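PDB 3H2G: esterase from Xanthomonas oryzae pv. oryzae, which hydrolyses ester bonds, degrades rice cell walls and contributes to the virulence of the bacterium on rice. Local coordinates for residues 331-339 with 371-380. Residues are numbered along the deposited sequence; the frame is centred on the assembly and turned at random.
Sequences CGSSNDATV and DNSAFAHMLT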
ATOM      1  N   CYS A 331       7.709   0.863 -10.149  1.00  5.22           N
ATOM      2  CA  CYS A 331       8.804   1.736  -9.753  1.00  5.33           C
ATOM      3  C   CYS A 331       9.395   1.281  -8.430  1.00  5.67           C
ATOM      4  O   CYS A 331       8.697   0.748  -7.568  1.00  4.27           O
ATOM      5  CB  CYS A 331       8.307   3.179  -9.635  1.00  5.41           C
ATOM      6  SG  CYS A 331       9.588   4.457  -9.383  1.00  8.30           S
ATOM      7  N   GLY A 332      10.696   1.494  -8.285  1.00  6.66           N
ATOM      8  CA  GLY A 332      11.379   1.110  -7.070  1.00  7.19           C
ATOM      9  C   GLY A 332      12.815   1.576  -7.153  1.00  7.72           C
ATOM     10  O   GLY A 332      13.175   2.317  -8.067  1.00  7.95           O
ATOM     11  N   SER A 333      13.635   1.144  -6.203  1.00  6.58           N
ATOM     12  CA  SER A 333      15.039   1.525  -6.175  1.00  7.20           C
ATOM     13  C   SER A 333      15.922   0.318  -5.898  1.00  8.54           C
ATOM     14  O   SER A 333      15.610  -0.503  -5.032  1.00  7.54           O
ATOM     15  CB  SER A 333      15.274   2.586  -5.096  1.00  8.10           C
ATOM     16  OG  SER A 333      16.662   2.767  -4.857  1.00  7.68           O
ATOM     17  N   SER A 334      17.023   0.208  -6.635  1.00  8.93           N
ATOM     18  CA  SER A 334      17.947  -0.900  -6.428  1.00 10.10           C
ATOM     19  C   SER A 334      18.752  -0.710  -5.135  1.00  9.66           C
ATOM     20  O   SER A 334      19.601  -1.536  -4.797  1.00  9.58           O
ATOM     21  CB  SER A 334      18.878  -1.055  -7.637  1.00 11.28           C
ATOM     22  OG  SER A 334      19.425   0.188  -8.034  1.00 14.75           O
ATOM     23  N   ASN A 335      18.483   0.378  -4.416  1.00  9.15           N
ATOM     24  CA  ASN A 335      19.156   0.643  -3.137  1.00  8.41           C
ATOM     25  C   ASN A 335      18.271   0.088  -2.015  1.00  6.84           C
ATOM     26  O   ASN A 335      18.716  -0.065  -0.878  1.00  7.45           O
ATOM     27  CB  ASN A 335      19.318   2.150  -2.885  1.00  9.21           C
ATOM     28  CG  ASN A 335      20.276   2.824  -3.850  1.00 12.39           C
ATOM     29  OD1 ASN A 335      19.945   3.853  -4.438  1.00 14.92           O
ATOM     30  ND2 ASN A 335      21.471   2.268  -3.999  1.00 12.11           N
ATOM     31  N   ASP A 336      17.016  -0.198  -2.355  1.00  5.86           N
ATOM     32  CA  ASP A 336      16.004  -0.691  -1.412  1.00  6.44           C
ATOM     33  C   ASP A 336      16.254  -2.091  -0.842  1.00  6.11           C
ATOM     34  O   ASP A 336      16.134  -3.088  -1.551  1.00  6.13           O
ATOM     35  CB  ASP A 336      14.633  -0.669  -2.097  1.00  5.90           C
ATOM     36  CG  ASP A 336      13.477  -0.762  -1.117  1.00  7.70           C
ATOM     37  OD1 ASP A 336      13.665  -1.265   0.012  1.00  6.11           O
ATOM     38  OD2 ASP A 336      12.364  -0.341  -1.492  1.00  7.53           O
ATOM     39  N   ALA A 337      16.581  -2.158   0.447  1.00  7.13           N
ATOM     40  CA  ALA A 337      16.839  -3.434   1.108  1.00  6.62           C
ATOM     41  C   ALA A 337      15.611  -3.965   1.854  1.00  7.49           C
ATOM     42  O   ALA A 337      15.608  -5.107   2.315  1.00  8.65           O
ATOM     43  CB  ALA A 337      18.020  -3.296   2.076  1.00  8.05           C
ATOM     44  N   THR A 338      14.573  -3.143   1.981  1.00  6.37           N
ATOM     45  CA  THR A 338      13.357  -3.581   2.666  1.00  7.35           C
ATOM     46  C   THR A 338      12.495  -4.380   1.688  1.00  7.87           C
ATOM     47  O   THR A 338      11.978  -5.448   2.023  1.00  7.11           O
ATOM     48  CB  THR A 338      12.563  -2.377   3.223  1.00  8.65           C
ATOM     49  OG1 THR A 338      13.350  -1.708   4.220  1.00  9.44           O
ATOM     50  CG2 THR A 338      11.257  -2.846   3.856  1.00  7.33           C
ATOM     51  N   VAL A 339      12.351  -3.856   0.476  1.00  6.94           N
ATOM     52  CA  VAL A 339      11.598  -4.530  -0.575  1.00  6.26           C
ATOM     53  C   VAL A 339      12.479  -4.498  -1.824  1.00  6.93           C
ATOM     54  O   VAL A 339      12.415  -3.553  -2.616  1.00  7.83           O
ATOM     55  CB  VAL A 339      10.254  -3.818  -0.871  1.00  5.15           C
ATOM     56  CG1 VAL A 339       9.528  -4.527  -2.011  1.00  4.60           C
ATOM     57  CG2 VAL A 339       9.381  -3.812   0.380  1.00  7.23           C
ATOM     58  N   ASP A 371      24.813   3.292  -1.058  1.00 17.91           N
ATOM     59  CA  ASP A 371      23.525   3.843  -0.654  1.00 15.67           C
ATOM     60  C   ASP A 371      22.487   2.757  -0.370  1.00 14.70           C
ATOM     61  O   ASP A 371      21.353   3.063   0.006  1.00 14.16           O
ATOM     62  CB  ASP A 371      22.987   4.791  -1.730  1.00 16.22           C
ATOM     63  CG  ASP A 371      23.910   5.969  -1.986  1.00 17.39           C
ATOM     64  OD1 ASP A 371      24.224   6.706  -1.025  1.00 17.01           O
ATOM     65  OD2 ASP A 371      24.313   6.156  -3.152  1.00 16.60           O
ATOM     66  N   ASN A 372      22.863   1.494  -0.557  1.00 13.21           N
ATOM     67  CA  ASN A 372      21.939   0.395  -0.288  1.00 11.69           C
ATOM     68  C   ASN A 372      21.602   0.438   1.192  1.00 11.88           C
ATOM     69  O   ASN A 372      22.493   0.512   2.037  1.00 11.46           O
ATOM     70  CB  ASN A 372      22.571  -0.953  -0.644  1.00 11.89           C
ATOM     71  CG  ASN A 372      22.678  -1.168  -2.140  1.00 11.26           C
ATOM     72  OD1 ASN A 372      22.336  -0.290  -2.930  1.00 12.51           O
ATOM     73  ND2 ASN A 372      23.153  -2.342  -2.538  1.00 13.21           N
ATOM     74  N   SER A 373      20.312   0.391   1.506  1.00 11.16           N
ATOM     75  CA  SER A 373      19.879   0.463   2.892  1.00 10.24           C
ATOM     76  C   SER A 373      18.391   0.189   3.021  1.00  9.06           C
ATOM     77  O   SER A 373      17.633   0.350   2.065  1.00  6.79           O
ATOM     78  CB  SER A 373      20.190   1.862   3.445  1.00 11.49           C
ATOM     79  OG  SER A 373      19.521   2.108   4.668  1.00 14.81           O
ATOM     80  N   ALA A 374      17.978  -0.229   4.213  1.00  8.96           N
ATOM     81  CA  ALA A 374      16.572  -0.498   4.477  1.00  8.58           C
ATOM     82  C   ALA A 374      15.825   0.831   4.398  1.00  8.60           C
ATOM     83  O   ALA A 374      14.657   0.877   4.016  1.00  7.73           O
ATOM     84  CB  ALA A 374      16.410  -1.107   5.862  1.00  8.68           C
ATOM     85  N   PHE A 375      16.517   1.909   4.753  1.00  9.27           N
ATOM     86  CA  PHE A 375      15.932   3.247   4.742  1.00  8.64           C
ATOM     87  C   PHE A 375      15.763   3.839   3.349  1.00  8.80           C
ATOM     88  O   PHE A 375      15.089   4.859   3.182  1.00  9.85           O
ATOM     89  CB  PHE A 375      16.771   4.199   5.599  1.00  9.30           C
ATOM     90  CG  PHE A 375      16.809   3.827   7.052  1.00 11.34           C
ATOM     91  CD1 PHE A 375      17.768   2.940   7.534  1.00 12.22           C
ATOM     92  CD2 PHE A 375      15.865   4.339   7.936  1.00 11.81           C
ATOM     93  CE1 PHE A 375      17.784   2.568   8.877  1.00 11.75           C
ATOM     94  CE2 PHE A 375      15.872   3.971   9.282  1.00 13.81           C
ATOM     95  CZ  PHE A 375      16.835   3.084   9.750  1.00 10.24           C
ATOM     96  N   ALA A 376      16.376   3.218   2.349  1.00  8.69           N
ATOM     97  CA  ALA A 376      16.252   3.717   0.984  1.00  8.50           C
ATOM     98  C   ALA A 376      14.832   3.447   0.499  1.00  8.92           C
ATOM     99  O   ALA A 376      14.374   4.032  -0.484  1.00  9.14           O
ATOM    100  CB  ALA A 376      17.267   3.028   0.074  1.00  8.22           C
ATOM    101  N   HIS A 377      14.138   2.559   1.208  1.00  8.42           N
ATOM    102  CA  HIS A 377      12.766   2.194   0.876  1.00  7.44           C
ATOM    103  C   HIS A 377      11.857   3.424   0.921  1.00  8.17           C
ATOM    104  O   HIS A 377      11.131   3.705  -0.031  1.00  7.05           O
ATOM    105  CB  HIS A 377      12.265   1.129   1.862  1.00  5.53           C
ATOM    106  CG  HIS A 377      10.890   0.607   1.562  1.00  6.39           C
ATOM    107  ND1 HIS A 377      10.566  -0.008   0.372  1.00  5.70           N
ATOM    108  CD2 HIS A 377       9.766   0.575   2.319  1.00  4.30           C
ATOM    109  CE1 HIS A 377       9.303  -0.398   0.407  1.00  6.79           C
ATOM    110  NE2 HIS A 377       8.796  -0.056   1.579  1.00  5.52           N
ATOM    111  N   MET A 378      11.915   4.161   2.028  1.00  9.26           N
ATOM    112  CA  MET A 378      11.083   5.346   2.203  1.00 10.68           C
ATOM    113  C   MET A 378      11.331   6.443   1.171  1.00 10.77           C
ATOM    114  O   MET A 378      10.432   7.231   0.865  1.00 11.17           O
ATOM    115  CB  MET A 378      11.264   5.912   3.618  1.00 11.55           C
ATOM    116  CG  MET A 378      10.721   5.009   4.724  1.00 13.47           C
ATOM    117  SD  MET A 378      11.741   3.547   5.056  1.00 18.36           S
ATOM    118  CE  MET A 378      12.803   4.189   6.350  1.00 17.94           C
ATOM    119  N   LEU A 379      12.544   6.496   0.633  1.00 10.35           N
ATOM    120  CA  LEU A 379      12.887   7.504  -0.364  1.00 10.87           C
ATOM    121  C   LEU A 379      12.108   7.309  -1.665  1.00 10.54           C
ATOM    122  O   LEU A 379      11.864   8.267  -2.395  1.00 11.28           O
ATOM    123  CB  LEU A 379      14.386   7.460  -0.672  1.00 11.71           C
ATOM    124  CG  LEU A 379      15.336   7.667   0.509  1.00 13.95           C
ATOM    125  CD1 LEU A 379      16.775   7.454   0.055  1.00 15.26           C
ATOM    126  CD2 LEU A 379      15.147   9.066   1.079  1.00 14.81           C
ATOM    127  N   THR A 380      11.710   6.071  -1.951  1.00  9.96           N
ATOM    128  CA  THR A 380      10.986   5.782  -3.188  1.00  9.39           C
ATOM    129  C   THR A 380       9.561   6.304  -3.232  1.00  9.52           C
ATOM    130  O   THR A 380       8.991   6.446  -4.310  1.00  9.96           O
ATOM    131  CB  THR A 380      10.935   4.264  -3.491  1.00  9.46           C
ATOM    132  OG1 THR A 380      10.117   3.600  -2.518  1.00  9.76           O
ATOM    133  CG2 THR A 380      12.335   3.668  -3.468  1.00  8.80           C
TER
HETATM  134  O   HOH W   1      16.034   4.683  -2.955  1.00 12.94           O
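Asp336 and His377 both set the first side-chain carbon beyond CB trans to the main-chain nitrogen, with chi1 of -163° and -176°, and this brings carboxylate and imidazole together. His377 ND1 donates to Asp336 OD2 at 2.6 Å. The bond is nearly straight, lies in the ring plane and uses the syn lone pair of OD2. The carboxylate is turned 53° from the ring. Its other oxygen, OD1, accepts from Thr338 N, an Asx turn, and from Val339 N, three residues on, which comes from above the carboxylate plane; together these bonds probably limit the carboxylate's rotation. Thr338 CB lies over one face of the His377 ring in a CH-pi contact, with CG2 offset toward the rim, and Val339 CG2 approaches His377 CE1 obliquely at 3.4 Å. Thr338 OG1 also donates to Ala374 O at 2.9 Å.

Around this pair the two loops are tied by backbone bonds. Ser373 N donates to Asn335 O at 2.9 Å. Ala337 N reaches Ser373 O from above its carbonyl plane, while Ala376 N arrives from the opposite face. Asn335 ND2 meets Asn372 OD1 at 2.9 Å, almost head-on to the C=O, with the two amide planes well tilted against each other; Asn335 OD1 accepts from Thr366 N. Ala376 CB packs against Asn335 CB, and Thr380 CG2 against Ser333 CB at 3.5 Å. A water links Ser333 OG to Ala376 O.

His377 NE2 is hydrogen-bonded to Ser176 OG. Ser176 sits in a GxSxG sequence between strand 169-175 and helix 177-192, consistent with the Ser-His-Asp catalytic triad of an alpha/beta-hydrolase. Asp336 follows strand 328-332, which runs between the parallel strands 198-205 and 359-363. Segment 371-380 leads into helix 376-396, and the Cys331-Cys384 disulfide joins that strand to this helix.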